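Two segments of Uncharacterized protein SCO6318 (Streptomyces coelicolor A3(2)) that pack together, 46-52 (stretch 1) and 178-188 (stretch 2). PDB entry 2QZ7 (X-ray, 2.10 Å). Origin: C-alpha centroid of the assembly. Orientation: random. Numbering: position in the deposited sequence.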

# COMPACT_ATOMS: atom_id res chain seq x y z
N ILE A 46 5.53 0.50 -1.27
CA ILE A 46 4.31 0.23 -0.49
C ILE A 46 4.12 1.42 0.44
O ILE A 46 5.07 1.86 1.13
CB ILE A 46 4.43 -1.04 0.38
CG1 ILE A 46 4.73 -2.31 -0.48
CG2 ILE A 46 3.08 -1.26 1.18
CD1 ILE A 46 5.07 -3.59 0.42
N ILE A 47 2.90 1.94 0.48
CA ILE A 47 2.58 3.07 1.35
C ILE A 47 1.30 2.74 2.08
O ILE A 47 0.37 2.26 1.46
CB ILE A 47 2.33 4.37 0.50
CG1 ILE A 47 3.59 4.73 -0.34
CG2 ILE A 47 1.94 5.52 1.42
CD1 ILE A 47 3.36 5.96 -1.30
N ALA A 48 1.23 3.02 3.39
CA ALA A 48 -0.04 2.90 4.13
C ALA A 48 -0.34 4.17 4.92
O ALA A 48 0.58 4.93 5.26
CB ALA A 48 -0.01 1.69 5.10
N THR A 49 -1.62 4.40 5.18
CA THR A 49 -2.11 5.49 6.04
C THR A 49 -3.12 4.97 6.99
O THR A 49 -3.81 4.02 6.68
CB THR A 49 -2.75 6.60 5.22
OG1 THR A 49 -3.44 6.00 4.13
CG2 THR A 49 -1.62 7.54 4.61
N THR A 50 -3.19 5.62 8.15
CA THR A 50 -4.13 5.28 9.20
C THR A 50 -5.09 6.47 9.34
O THR A 50 -4.73 7.63 8.97
CB THR A 50 -3.37 5.06 10.54
OG1 THR A 50 -2.59 6.22 10.83
CG2 THR A 50 -2.42 3.87 10.41
N TYR A 51 -6.30 6.16 9.81
CA TYR A 51 -7.43 7.11 9.94
C TYR A 51 -8.10 6.95 11.30
O TYR A 51 -8.31 5.82 11.77
CB TYR A 51 -8.46 6.94 8.78
CG TYR A 51 -7.75 7.15 7.46
CD1 TYR A 51 -7.66 8.44 6.89
CD2 TYR A 51 -7.10 6.10 6.81
CE1 TYR A 51 -6.96 8.65 5.70
CE2 TYR A 51 -6.37 6.31 5.63
CZ TYR A 51 -6.32 7.60 5.09
OH TYR A 51 -5.61 7.84 3.91
N ALA A 52 -8.40 8.10 11.92
CA ALA A 52 -9.07 8.22 13.22
C ALA A 52 -10.48 7.66 13.15
O ALA A 52 -11.16 7.83 12.14
CB ALA A 52 -9.12 9.68 13.67
N ASP A 178 1.78 11.56 -7.79
CA ASP A 178 3.08 11.06 -7.33
C ASP A 178 2.96 10.51 -5.90
O ASP A 178 1.91 10.65 -5.30
CB ASP A 178 4.22 12.10 -7.47
CG ASP A 178 4.11 13.28 -6.52
OD1 ASP A 178 3.37 13.24 -5.52
OD2 ASP A 178 4.82 14.29 -6.79
N PRO A 179 4.01 9.82 -5.40
CA PRO A 179 3.88 9.17 -4.08
C PRO A 179 3.41 10.07 -2.94
O PRO A 179 2.59 9.64 -2.13
CB PRO A 179 5.29 8.64 -3.81
CG PRO A 179 5.84 8.33 -5.20
CD PRO A 179 5.32 9.53 -6.04
N VAL A 180 3.93 11.29 -2.84
CA VAL A 180 3.60 12.17 -1.71
C VAL A 180 2.12 12.65 -1.82
O VAL A 180 1.34 12.63 -0.85
CB VAL A 180 4.54 13.41 -1.65
CG1 VAL A 180 4.16 14.29 -0.45
CG2 VAL A 180 6.04 12.98 -1.52
N LEU A 181 1.73 13.07 -3.02
CA LEU A 181 0.35 13.47 -3.25
C LEU A 181 -0.63 12.30 -3.03
O LEU A 181 -1.72 12.48 -2.42
CB LEU A 181 0.18 14.09 -4.63
CG LEU A 181 -1.18 14.76 -4.85
CD1 LEU A 181 -1.46 15.89 -3.78
CD2 LEU A 181 -1.34 15.33 -6.27
N PHE A 182 -0.26 11.11 -3.51
CA PHE A 182 -1.07 9.87 -3.36
C PHE A 182 -1.42 9.64 -1.90
O PHE A 182 -2.57 9.35 -1.56
CB PHE A 182 -0.29 8.67 -3.90
CG PHE A 182 -0.93 7.33 -3.66
CD1 PHE A 182 -2.21 7.04 -4.17
CD2 PHE A 182 -0.26 6.35 -2.93
CE1 PHE A 182 -2.79 5.79 -3.98
CE2 PHE A 182 -0.80 5.09 -2.75
CZ PHE A 182 -2.07 4.79 -3.28
N ALA A 183 -0.44 9.82 -1.03
CA ALA A 183 -0.69 9.55 0.39
C ALA A 183 -1.76 10.45 0.95
O ALA A 183 -2.54 10.01 1.84
CB ALA A 183 0.63 9.61 1.22
N THR A 184 -1.81 11.70 0.50
CA THR A 184 -2.88 12.66 0.93
C THR A 184 -4.30 12.32 0.46
O THR A 184 -5.29 12.81 1.04
CB THR A 184 -2.59 14.11 0.47
OG1 THR A 184 -2.95 14.26 -0.92
CG2 THR A 184 -1.10 14.46 0.67
N GLU A 185 -4.40 11.53 -0.60
CA GLU A 185 -5.72 11.32 -1.25
C GLU A 185 -6.13 9.86 -1.26
O GLU A 185 -7.30 9.58 -1.52
CB GLU A 185 -5.73 11.86 -2.68
CG GLU A 185 -4.85 11.16 -3.67
CD GLU A 185 -4.87 11.81 -5.05
OE1 GLU A 185 -5.46 12.90 -5.21
OE2 GLU A 185 -4.29 11.25 -5.99
N MSE A 186 -5.20 8.95 -0.90
CA MSE A 186 -5.49 7.51 -0.99
C MSE A 186 -6.64 7.10 -0.05
O MSE A 186 -7.27 6.08 -0.29
CB MSE A 186 -4.26 6.66 -0.69
CG MSE A 186 -3.82 6.73 0.75
SE MSE A 186 -2.04 5.90 1.06
CE MSE A 186 -2.41 4.09 0.49
N GLY A 187 -6.88 7.87 1.02
CA GLY A 187 -7.96 7.53 1.97
C GLY A 187 -9.27 8.22 1.73
O GLY A 187 -10.27 7.97 2.44
N SER A 188 -9.33 9.09 0.73
CA SER A 188 -10.56 9.86 0.54
C SER A 188 -11.68 8.94 0.02
O SER A 188 -11.42 7.96 -0.70
CB SER A 188 -10.34 11.06 -0.39
OG SER A 188 -9.82 10.59 -1.63
O HOH W 1 -5.34 9.87 2.38

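The contact is a small strand-on-helix packing, apolar at one end and closed at the other by a bridging water, with no direct hydrogen bond between the two stretches. Residues 46-52 form a β-strand that begins earlier in the chain, and the helix that starts at Pro179 runs over it at 31° to the strand direction, the two axes approaching to 8.9 Å. The backbones are nearest at Thr49 and Ala183, whose CA atoms lie 7.1 Å apart. Together the stretches bury 337 Å².

Strand alternation decides which residues take part. Ile47, Thr49 and Tyr51 direct their CA-to-CB bonds toward the helical segment, whereas Ile46 and Ala48 point away from it. Ile47 contributes the largest covered area. Its CD1 lies 4.1 Å from Pro179 CB and 4.0 Å from Phe182 CD2, meeting the phenylalanine ring at its edge, while its CG2 is 4.3 Å from Ala183 CB and 4.0 Å from the selenium, SE, of Met186. These are van der Waals contacts among buried apolar groups. Met186, present as selenomethionine, reaches back along the strand so that its CE sits 3.5 Å from Ile47 O; its SE also lies 3.4 Å from Thr49 OG1.

Farther along the strand the chemistry becomes polar. Thr49 OG1 and Tyr51 OH share a hydrogen bond of 2.9 Å within the strand, linking two side chains on the same face, and Thr49 CG2 packs 3.8 Å from Ala183 O. Tyr51 OH comes within 3.1 Å of Gly187 CA, an approach that depends on the absence of a side chain: an ideal CB on Gly187 would fall 2.0 Å from Tyr51 OH. Although Tyr51 OH is also 3.2 Å from Gly187 N, the angle is poor and the pair is not hydrogen-bonded. Water 1 makes the connection instead, bonding to Tyr51 OH at 2.6 Å, donating to Ala183 O at 2.9 Å and accepting from Gly187 N at 2.9 Å. It thereby ties the tyrosine hydroxyl to two backbone groups of the second stretch.

The second stretch is held in shape by its own bonds. Asp178 caps the helix N-terminus, its OD1 accepting from Leu181 N at 3.0 Å. At the other end, a type I turn from Glu185 to Ser188 brings Gly187 to Tyr51; Ser188 N and Ser188 OG both donate to Glu185 O, at 3.1 and 2.7 Å.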